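Local coordinates for cobalamin biosynthesis protein (Agrobacterium tumefaciens, PDB 3BY5), which is not characterised in detail but probably takes part in the biosynthesis of cobalamin (vitamin B12), at residues 109-115 / 127-131; 74-78 / 101-105; 17-21 / 49-53; 25-29 / 120-125. All blocks are in the same frame, centred on the assembly; numbering follows the deposited sequence.

Contact 1 (109-115 / 127-131)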
loop_
_atom_site.group_PDB
_atom_site.type_symbol
_atom_site.label_atom_id
_atom_site.label_comp_id
_atom_site.label_asym_id
_atom_site.label_seq_id
_atom_site.Cartn_x
_atom_site.Cartn_y
_atom_site.Cartn_z
ATOM N N ALA A 109 -14.070 -2.619 1.715
ATOM C CA ALA A 109 -15.370 -3.178 1.967
ATOM C C ALA A 109 -16.206 -2.689 0.857
ATOM O O ALA A 109 -15.851 -1.722 0.228
ATOM C CB ALA A 109 -15.876 -2.666 3.239
ATOM N N GLY A 110 -17.324 -3.342 0.613
ATOM C CA GLY A 110 -17.340 -4.686 0.099
ATOM C C GLY A 110 -16.928 -4.799 -1.342
ATOM O O GLY A 110 -17.713 -4.670 -2.238
ATOM N N ALA A 111 -15.671 -5.080 -1.557
ATOM C CA ALA A 111 -15.209 -5.457 -2.845
ATOM C C ALA A 111 -15.675 -6.835 -3.168
ATOM O O ALA A 111 -16.093 -7.572 -2.313
ATOM C CB ALA A 111 -13.756 -5.402 -2.860
ATOM N N ARG A 112 -15.564 -7.175 -4.429
ATOM C CA ARG A 112 -15.799 -8.516 -4.948
ATOM C C ARG A 112 -14.796 -8.815 -6.060
ATOM O O ARG A 112 -14.249 -7.896 -6.672
ATOM C CB ARG A 112 -17.252 -8.673 -5.428
ATOM C CG ARG A 112 -17.594 -7.891 -6.683
ATOM C CD ARG A 112 -18.900 -7.125 -6.556
ATOM N NE ARG A 112 -18.899 -5.963 -7.450
ATOM C CZ ARG A 112 -18.590 -4.717 -7.085
ATOM N NH1 ARG A 112 -18.270 -4.436 -5.825
ATOM N NH2 ARG A 112 -18.610 -3.741 -7.985
ATOM N N LEU A 113 -14.540 -10.098 -6.294
ATOM C CA LEU A 113 -13.701 -10.524 -7.406
ATOM C C LEU A 113 -14.539 -10.554 -8.667
ATOM O O LEU A 113 -15.622 -11.131 -8.674
ATOM C CB LEU A 113 -13.123 -11.909 -7.141
ATOM C CG LEU A 113 -12.170 -12.081 -5.963
ATOM C CD1 LEU A 113 -11.959 -13.554 -5.731
ATOM C CD2 LEU A 113 -10.841 -11.366 -6.197
ATOM N N VAL A 114 -14.037 -9.937 -9.732
ATOM C CA VAL A 114 -14.814 -9.775 -10.965
ATOM C C VAL A 114 -14.328 -10.638 -12.131
ATOM O O VAL A 114 -15.019 -10.775 -13.145
ATOM C CB VAL A 114 -14.887 -8.295 -11.409
ATOM C CG1 VAL A 114 -15.587 -7.460 -10.349
ATOM C CG2 VAL A 114 -13.501 -7.741 -11.708
ATOM N N ALA A 115 -13.142 -11.217 -11.977
ATOM C CA ALA A 115 -12.528 -12.016 -13.023
ATOM C C ALA A 115 -11.995 -13.300 -12.396
ATOM O O ALA A 115 -11.716 -13.319 -11.196
ATOM C CB ALA A 115 -11.413 -11.228 -13.674
ATOM N N ILE A 127 -8.169 -9.770 -9.944
ATOM C CA ILE A 127 -8.797 -8.451 -10.054
ATOM C C ILE A 127 -10.035 -8.334 -9.165
ATOM O O ILE A 127 -10.948 -9.154 -9.246
ATOM C CB ILE A 127 -9.105 -8.050 -11.534
ATOM C CG1 ILE A 127 -7.808 -7.854 -12.323
ATOM C CG2 ILE A 127 -9.899 -6.745 -11.616
ATOM C CD1 ILE A 127 -7.430 -9.025 -13.184
ATOM N N ALA A 128 -10.034 -7.317 -8.307
ATOM C CA ALA A 128 -11.193 -6.984 -7.486
ATOM C C ALA A 128 -11.707 -5.586 -7.806
ATOM O O ALA A 128 -10.931 -4.703 -8.154
ATOM C CB ALA A 128 -10.854 -7.096 -6.016
HETATM N N MSE A 129 -13.021 -5.402 -7.699
HETATM C CA MSE A 129 -13.647 -4.083 -7.797
HETATM C C MSE A 129 -14.436 -3.785 -6.537
HETATM O O MSE A 129 -15.032 -4.686 -5.949
HETATM C CB MSE A 129 -14.572 -4.004 -9.005
HETATM C CG MSE A 129 -13.987 -3.257 -10.176
HETATM SE SE MSE A 129 -14.545 -4.019 -11.874
HETATM C CE MSE A 129 -13.755 -2.728 -13.107
ATOM N N THR A 130 -14.443 -2.521 -6.130
ATOM C CA THR A 130 -15.106 -2.123 -4.893
ATOM C C THR A 130 -16.486 -1.521 -5.160
ATOM O O THR A 130 -16.851 -1.296 -6.314
ATOM C CB THR A 130 -14.220 -1.170 -4.057
ATOM O OG1 THR A 130 -14.739 -1.081 -2.724
ATOM C CG2 THR A 130 -14.148 0.214 -4.683
ATOM N N SER A 131 -17.234 -1.278 -4.080
ATOM C CA SER A 131 -18.607 -0.748 -4.126
ATOM C C SER A 131 -18.793 0.504 -4.996
ATOM O O SER A 131 -19.761 0.593 -5.753
ATOM C CB SER A 131 -19.117 -0.471 -2.704
ATOM O OG SER A 131 -19.049 -1.632 -1.896
HETATM O O HOH W 1 -9.487 -12.512 -10.027
#
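At the apolar centre, Leu113 and Ala128 share one face of the sheet as a non-hydrogen-bonded antiparallel pair, their CA atoms 4.3 Å apart and Leu113 CD2 4.3 Å from Ala128 CB; Ala103 and Leu104 of helix 98-107 pack on that face against Ala128. Buried Ile127 leans on Ala33 and Phe37 of helix 23-37. Val114 forms a more exposed flank, its CG2 3.7 Å from Ile127 CG2 and its CG1 3.8 Å from Met129 CB (selenomethionine). The main chains are joined by the hydrogen-bonded pair Arg112-Met129, with Arg112 N to Met129 O and Met129 N to Arg112 O both 3.0 Å, and by Val114 N to Ile127 O at 3.2 Å. Beyond Val114 the strands splay: a water donates to Ala115 O (2.6 Å) and accepts from Ile127 N (3.0 Å). Toward the other, polar end, the Arg112 side chain bends across the strand so that NH2 makes a weak hydrogen bond to Thr130 O (3.4 Å), and poorly ordered Ser131 gives a weak one from OG to Gly110 O (3.3 Å). This is the open end of an antiparallel beta hairpin, strands 112-120 and 123-129, at one margin of a mixed sheet.

Contact 2 (74-78 / 101-105)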
loop_
_atom_site.group_PDB
_atom_site.type_symbol
_atom_site.label_atom_id
_atom_site.label_comp_id
_atom_site.label_asym_id
_atom_site.label_seq_id
_atom_site.Cartn_x
_atom_site.Cartn_y
_atom_site.Cartn_z
ATOM N N ARG A 74 -4.289 -8.888 8.243
ATOM C CA ARG A 74 -5.334 -8.302 7.415
ATOM C C ARG A 74 -5.772 -9.294 6.336
ATOM O O ARG A 74 -6.955 -9.380 6.013
ATOM C CB ARG A 74 -4.830 -6.983 6.812
ATOM C CG ARG A 74 -5.837 -6.183 5.978
ATOM C CD ARG A 74 -6.816 -5.376 6.821
ATOM N NE ARG A 74 -8.093 -6.069 7.004
ATOM C CZ ARG A 74 -9.171 -5.887 6.242
ATOM N NH1 ARG A 74 -9.142 -5.024 5.229
ATOM N NH2 ARG A 74 -10.283 -6.571 6.497
ATOM N N LEU A 75 -4.814 -10.045 5.796
ATOM C CA LEU A 75 -5.094 -11.094 4.823
ATOM C C LEU A 75 -5.945 -12.183 5.428
ATOM O O LEU A 75 -6.932 -12.606 4.824
ATOM C CB LEU A 75 -3.804 -11.726 4.315
ATOM C CG LEU A 75 -2.929 -10.990 3.302
ATOM C CD1 LEU A 75 -1.720 -11.841 2.989
ATOM C CD2 LEU A 75 -3.691 -10.709 2.044
ATOM N N GLU A 76 -5.552 -12.635 6.618
ATOM C CA GLU A 76 -6.299 -13.650 7.355
ATOM C C GLU A 76 -7.737 -13.214 7.654
ATOM O O GLU A 76 -8.669 -13.996 7.488
ATOM C CB GLU A 76 -5.572 -14.029 8.647
ATOM C CG GLU A 76 -4.345 -14.928 8.455
ATOM C CD GLU A 76 -4.673 -16.337 7.958
ATOM O OE1 GLU A 76 -5.797 -16.840 8.211
ATOM O OE2 GLU A 76 -3.786 -16.949 7.320
ATOM N N ALA A 77 -7.900 -11.961 8.069
ATOM C CA ALA A 77 -9.211 -11.378 8.351
ATOM C C ALA A 77 -10.130 -11.428 7.140
ATOM O O ALA A 77 -11.271 -11.863 7.250
ATOM C CB ALA A 77 -9.055 -9.944 8.835
ATOM N N VAL A 78 -9.606 -10.997 5.993
ATOM C CA VAL A 78 -10.325 -10.966 4.713
ATOM C C VAL A 78 -10.732 -12.365 4.262
ATOM O O VAL A 78 -11.886 -12.589 3.887
ATOM C CB VAL A 78 -9.480 -10.236 3.635
ATOM C CG1 VAL A 78 -9.965 -10.523 2.229
ATOM C CG2 VAL A 78 -9.517 -8.757 3.893
ATOM N N ALA A 101 -7.094 -12.555 -1.729
ATOM C CA ALA A 101 -7.245 -11.932 -0.415
ATOM C C ALA A 101 -6.496 -10.603 -0.278
ATOM O O ALA A 101 -6.914 -9.744 0.493
ATOM C CB ALA A 101 -6.820 -12.903 0.673
ATOM N N ALA A 102 -5.396 -10.447 -1.021
ATOM C CA ALA A 102 -4.627 -9.191 -1.062
ATOM C C ALA A 102 -5.353 -8.096 -1.822
ATOM O O ALA A 102 -5.401 -6.959 -1.365
ATOM C CB ALA A 102 -3.251 -9.421 -1.650
ATOM N N ALA A 103 -5.910 -8.451 -2.980
ATOM C CA ALA A 103 -6.703 -7.537 -3.807
ATOM C C ALA A 103 -7.970 -7.089 -3.097
ATOM O O ALA A 103 -8.343 -5.925 -3.194
ATOM C CB ALA A 103 -7.056 -8.179 -5.130
ATOM N N LEU A 104 -8.616 -8.012 -2.385
ATOM C CA LEU A 104 -9.846 -7.718 -1.655
ATOM C C LEU A 104 -9.586 -6.870 -0.428
ATOM O O LEU A 104 -10.412 -6.035 -0.074
ATOM C CB LEU A 104 -10.569 -9.001 -1.251
ATOM C CG LEU A 104 -11.321 -9.780 -2.337
ATOM C CD1 LEU A 104 -11.929 -11.041 -1.748
ATOM C CD2 LEU A 104 -12.391 -8.934 -3.008
ATOM N N ALA A 105 -8.439 -7.082 0.216
ATOM C CA ALA A 105 -8.058 -6.296 1.389
ATOM C C ALA A 105 -7.787 -4.847 1.027
ATOM O O ALA A 105 -8.232 -3.935 1.721
ATOM C CB ALA A 105 -6.852 -6.894 2.059
#
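This is a buried, largely apolar helix-helix contact in an alpha/beta fold: helix 72-84 crosses helix 98-107, which in turn rests on the mixed sheet through Ala103 and Leu104 against Ala128 of strand 123-129. The short axes pass 8.9 Å apart at a crossing angle of 93°, close to perpendicular, so that contact is concentrated around a single crossing point instead of running along both helices. No hydrogen bond links the segments. Ala101, Ala102 and Ala105 give this helix a low surface, Ala102 touching through CB although it points away overall, and two larger side chains from the partner fill it. Leu75 (mt rotamer) reaches over the backbone between Ala101 and Ala102, its CD2 lying 3.5 Å from Ala102 N and 3.9 Å from Ala102 CB; this is also where the CA atoms are nearest, with Leu75 CA 5.7 Å from Ala101 CA. Leu75 also packs on Ala47 and Pro48. Val78, one turn along from Arg74, points its CB toward the other helix; chi1 t sets CG1 3.6 Å from Ala101 O and 3.8 Å from Leu104 CB, and CG2 over Ala105. Arg74 closes the flank with its aliphatic part, CG lying 4.1 Å from Ala105 CB. The tightest side-chain pair is Val78 CG2 on Ala105 CB, at 3.7 Å.

Contact 3 (17-21 / 49-53); sequences CRKGA and LKADE
Loops following the adjacent parallel strands 11-17 and 43-46, each leading into a helix, lie side by side at the surface, at the C-terminal edge of the sheet, as in alpha/beta folds generally. Cys17 is extended (-153/161), its O 3.6 Å from Lys50 NZ. Arg18 (-76/153) directs CB away but folds its guanidinium back, NH2 3.2 Å from Lys50 NZ. Lys19 (-53/117, mttt) runs along the other loop, CD 3.6 Å from Ala51 CB and CE 3.8 Å from Lys50 CD; its CA lies 5.0 Å from Asp52 CA, the closest CA pair. Gly20 takes 92/76, angles that call for glycine, its N 3.2 Å from Asp52 CB (chi1 t). Ala21 (-127/130) has N 3.7 Å from Asp52 OD2. Lys50 (-104/-95; chi1 -94°, chi2 t, chi3 -95°, chi4 p) points toward 17-21, followed by Ala51 (-102/-45) and Asp52 (-99/137); Glu53 occupies the N-cap position of helix 54-62. No hydrogen bond links the loops, and the like charges of Arg18 and Lys50 are probably screened by solvent.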
loop_
_atom_site.group_PDB
_atom_site.type_symbol
_atom_site.label_atom_id
_atom_site.label_comp_id
_atom_site.label_asym_id
_atom_site.label_seq_id
_atom_site.Cartn_x
_atom_site.Cartn_y
_atom_site.Cartn_z
ATOM N N CYS A 17 3.813 -13.769 -7.243
ATOM C CA CYS A 17 4.846 -14.314 -8.124
ATOM C C CYS A 17 5.845 -15.151 -7.344
ATOM O O CYS A 17 5.933 -15.043 -6.117
ATOM C CB CYS A 17 5.568 -13.205 -8.901
ATOM S SG CYS A 17 6.061 -11.777 -7.920
ATOM N N ARG A 18 6.583 -15.995 -8.062
ATOM C CA ARG A 18 7.639 -16.802 -7.459
ATOM C C ARG A 18 8.860 -15.914 -7.199
ATOM O O ARG A 18 9.044 -14.893 -7.875
ATOM C CB ARG A 18 7.998 -17.993 -8.364
ATOM C CG ARG A 18 7.961 -19.361 -7.665
ATOM C CD ARG A 18 9.144 -19.570 -6.719
ATOM N NE ARG A 18 8.762 -20.274 -5.493
ATOM C CZ ARG A 18 8.302 -19.688 -4.387
ATOM N NH1 ARG A 18 7.987 -20.424 -3.330
ATOM N NH2 ARG A 18 8.150 -18.370 -4.326
ATOM N N LYS A 19 9.662 -16.293 -6.200
ATOM C CA LYS A 19 10.896 -15.587 -5.835
ATOM C C LYS A 19 11.801 -15.423 -7.050
ATOM O O LYS A 19 12.254 -16.407 -7.641
ATOM C CB LYS A 19 11.653 -16.341 -4.730
ATOM C CG LYS A 19 10.928 -16.482 -3.392
ATOM C CD LYS A 19 11.634 -17.513 -2.514
ATOM C CE LYS A 19 10.847 -17.840 -1.253
ATOM N NZ LYS A 19 11.455 -18.988 -0.521
ATOM N N GLY A 20 12.036 -14.171 -7.428
ATOM C CA GLY A 20 12.849 -13.850 -8.589
ATOM C C GLY A 20 11.973 -13.707 -9.812
ATOM O O GLY A 20 11.914 -14.605 -10.656
ATOM N N ALA A 21 11.270 -12.580 -9.889
ATOM C CA ALA A 21 10.437 -12.252 -11.036
ATOM C C ALA A 21 10.832 -10.875 -11.543
ATOM O O ALA A 21 10.942 -9.933 -10.756
ATOM C CB ALA A 21 8.967 -12.284 -10.654
ATOM N N LEU A 49 5.957 -9.872 1.074
ATOM C CA LEU A 49 6.847 -10.361 0.029
ATOM C C LEU A 49 8.069 -11.054 0.624
ATOM O O LEU A 49 8.469 -10.767 1.752
ATOM C CB LEU A 49 7.287 -9.213 -0.881
ATOM C CG LEU A 49 7.183 -7.804 -0.294
ATOM C CD1 LEU A 49 8.316 -7.547 0.687
ATOM C CD2 LEU A 49 7.177 -6.760 -1.399
ATOM N N LYS A 50 8.657 -11.968 -0.141
ATOM C CA LYS A 50 9.280 -13.157 0.427
ATOM C C LYS A 50 10.800 -13.030 0.440
ATOM O O LYS A 50 11.376 -12.454 1.364
ATOM C CB LYS A 50 8.864 -14.406 -0.354
ATOM C CG LYS A 50 7.664 -15.132 0.232
ATOM C CD LYS A 50 7.437 -16.468 -0.457
ATOM C CE LYS A 50 6.414 -16.346 -1.575
ATOM N NZ LYS A 50 7.003 -15.746 -2.803
ATOM N N ALA A 51 11.443 -13.571 -0.589
ATOM C CA ALA A 51 12.885 -13.430 -0.752
ATOM C C ALA A 51 13.220 -12.369 -1.794
ATOM O O ALA A 51 14.098 -11.532 -1.581
ATOM C CB ALA A 51 13.509 -14.764 -1.129
ATOM N N ASP A 52 12.516 -12.409 -2.920
ATOM C CA ASP A 52 12.578 -11.331 -3.901
ATOM C C ASP A 52 11.393 -10.383 -3.754
ATOM O O ASP A 52 10.256 -10.819 -3.568
ATOM C CB ASP A 52 12.624 -11.901 -5.320
ATOM C CG ASP A 52 13.065 -10.876 -6.345
ATOM O OD1 ASP A 52 14.278 -10.595 -6.424
ATOM O OD2 ASP A 52 12.196 -10.350 -7.074
ATOM N N GLU A 53 11.665 -9.085 -3.840
ATOM C CA GLU A 53 10.663 -8.070 -3.538
ATOM C C GLU A 53 10.788 -6.875 -4.477
ATOM O O GLU A 53 9.888 -6.039 -4.555
ATOM C CB GLU A 53 10.788 -7.611 -2.083
ATOM C CG GLU A 53 11.912 -6.619 -1.840
ATOM C CD GLU A 53 13.272 -7.286 -1.770
ATOM O OE1 GLU A 53 13.434 -8.373 -2.363
ATOM O OE2 GLU A 53 14.179 -6.723 -1.121
#

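Contact 4 (25-29 / 120-125); sequences AIIAA and VGDVTV. With SO4 (sulfate ion), chain B.
Helix 23-37, the connection of a beta-alpha-beta unit, packs here on the turn end of the hairpin 112-120/123-129. Residues 25-29 are regular alpha helix (phi/psi near -63/-44; Ala29 N to Ala25 O 3.1 Å). From Val120 (-123/106) the chain turns through Gly121 (74/-126) and Asp122 (-120/44), closed by Val120 N to Val123 O at 2.9 Å and a weak Val123 N to Val120 O bond of 3.4 Å, then runs extended (Val123 -116/121, Thr124 -90/135, Val125 -127/121). Short axes of 25-29 and 123-125 approach to 8.6 Å, crossing at -33°. Ala29 CA lies 5.2 Å from Val120 CA, and Ile26 CA 6.2 Å from Val123 CA. Ala29 CB sits among three valines, all chi1 t, 3.8 Å from Val120 CB, 3.8 Å from Val123 CG1 and 3.9 Å from Val125 CG2. Ile26 (mm) CD1 and Ala25 CB lie 3.9 and 4.3 Å from Val123 CG2. Thr124 points away; its OG1 (chi1 m) donates to sulfate O3 at 3.1 Å, an ion also held by Ser97 and Ser99 and probably from the crystallisation liquor. Valines facing the helix alternating with Thr124 facing away typify a strand in a layered alpha/beta fold.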
loop_
_atom_site.group_PDB
_atom_site.type_symbol
_atom_site.label_atom_id
_atom_site.label_comp_id
_atom_site.label_asym_id
_atom_site.label_seq_id
_atom_site.Cartn_x
_atom_site.Cartn_y
_atom_site.Cartn_z
ATOM N N ALA A 25 7.931 -8.783 -16.396
ATOM C CA ALA A 25 7.033 -9.935 -16.368
ATOM C C ALA A 25 5.745 -9.588 -15.636
ATOM O O ALA A 25 4.656 -9.955 -16.079
ATOM C CB ALA A 25 7.703 -11.125 -15.718
ATOM N N ILE A 26 5.887 -8.878 -14.518
ATOM C CA ILE A 26 4.754 -8.375 -13.747
ATOM C C ILE A 26 3.935 -7.393 -14.582
ATOM O O ILE A 26 2.709 -7.485 -14.612
ATOM C CB ILE A 26 5.207 -7.650 -12.450
ATOM C CG1 ILE A 26 6.412 -8.335 -11.769
ATOM C CG2 ILE A 26 4.032 -7.419 -11.508
ATOM C CD1 ILE A 26 6.133 -9.631 -11.052
ATOM N N ILE A 27 4.624 -6.471 -15.261
ATOM C CA ILE A 27 3.988 -5.442 -16.100
ATOM C C ILE A 27 3.169 -6.072 -17.223
ATOM O O ILE A 27 2.007 -5.715 -17.420
ATOM C CB ILE A 27 5.027 -4.437 -16.674
ATOM C CG1 ILE A 27 5.581 -3.541 -15.565
ATOM C CG2 ILE A 27 4.409 -3.561 -17.769
ATOM C CD1 ILE A 27 6.810 -2.748 -15.961
ATOM N N ALA A 28 3.779 -7.026 -17.925
ATOM C CA ALA A 28 3.122 -7.804 -18.971
ATOM C C ALA A 28 1.867 -8.504 -18.465
ATOM O O ALA A 28 0.836 -8.486 -19.133
ATOM C CB ALA A 28 4.087 -8.823 -19.541
ATOM N N ALA A 29 1.970 -9.104 -17.280
ATOM C CA ALA A 29 0.869 -9.816 -16.637
ATOM C C ALA A 29 -0.321 -8.920 -16.276
ATOM O O ALA A 29 -1.472 -9.348 -16.372
ATOM C CB ALA A 29 1.372 -10.535 -15.401
ATOM N N VAL A 120 -0.145 -15.356 -15.826
ATOM C CA VAL A 120 0.530 -14.990 -17.076
ATOM C C VAL A 120 2.030 -15.179 -16.886
ATOM O O VAL A 120 2.679 -14.375 -16.217
ATOM C CB VAL A 120 0.270 -13.517 -17.487
ATOM C CG1 VAL A 120 0.822 -13.249 -18.875
ATOM C CG2 VAL A 120 -1.204 -13.169 -17.439
ATOM N N GLY A 121 2.584 -16.228 -17.485
ATOM C CA GLY A 121 3.930 -16.679 -17.134
ATOM C C GLY A 121 3.804 -17.350 -15.780
ATOM O O GLY A 121 2.975 -18.243 -15.608
ATOM N N ASP A 122 4.606 -16.920 -14.812
ATOM C CA ASP A 122 4.383 -17.329 -13.419
ATOM C C ASP A 122 4.138 -16.125 -12.497
ATOM O O ASP A 122 4.674 -16.033 -11.389
ATOM C CB ASP A 122 5.478 -18.279 -12.903
ATOM C CG ASP A 122 6.846 -17.961 -13.465
ATOM O OD1 ASP A 122 7.462 -18.861 -14.074
ATOM O OD2 ASP A 122 7.301 -16.810 -13.301
ATOM N N VAL A 123 3.314 -15.207 -12.996
ATOM C CA VAL A 123 2.791 -14.095 -12.221
ATOM C C VAL A 123 1.275 -14.265 -12.145
ATOM O O VAL A 123 0.599 -14.327 -13.171
ATOM C CB VAL A 123 3.145 -12.718 -12.856
ATOM C CG1 VAL A 123 2.634 -11.575 -11.996
ATOM C CG2 VAL A 123 4.643 -12.574 -13.056
ATOM N N THR A 124 0.757 -14.360 -10.924
ATOM C CA THR A 124 -0.679 -14.470 -10.681
ATOM C C THR A 124 -1.300 -13.091 -10.516
ATOM O O THR A 124 -0.756 -12.236 -9.824
ATOM C CB THR A 124 -0.976 -15.319 -9.436
ATOM O OG1 THR A 124 -0.211 -16.527 -9.499
ATOM C CG2 THR A 124 -2.455 -15.676 -9.351
ATOM N N VAL A 125 -2.434 -12.880 -11.176
ATOM C CA VAL A 125 -3.154 -11.621 -11.120
ATOM C C VAL A 125 -4.604 -11.885 -10.741
ATOM O O VAL A 125 -5.302 -12.631 -11.432
ATOM C CB VAL A 125 -3.117 -10.882 -12.475
ATOM C CG1 VAL A 125 -3.693 -9.477 -12.334
ATOM C CG2 VAL A 125 -1.690 -10.823 -13.035
HETATM S S SO4 B . -1.955 -17.146 -5.614
HETATM O O1 SO4 B . -1.113 -16.208 -4.879
HETATM O O2 SO4 B . -3.151 -16.471 -6.102
HETATM O O3 SO4 B . -1.217 -17.681 -6.751
HETATM O O4 SO4 B . -2.345 -18.242 -4.733
#

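Contacts 2 and 4 are buried and apolar, contact 1 is partly buried, and contact 3 is a surface meeting of charged loops. Contacts 1 and 4 take opposite ends of strand 123-129, about 20 Å apart between centres: contact 1 joins it to strand 112-120 by backbone hydrogen bonds, contact 4 to helix 23-37 by apolar packing with no hydrogen bond. Leu104 of contact 2 carries on into contact 1, its CD2 3.8 Å from both Ala111 CB and Ala128 CB. Likewise Ile26 CD1 of contact 4 lies 3.8 Å from Cys17 SG of contact 3, so the apolar interior reaches up to the base of the polar loops. Contact 3 alone has residues touching the second subunit.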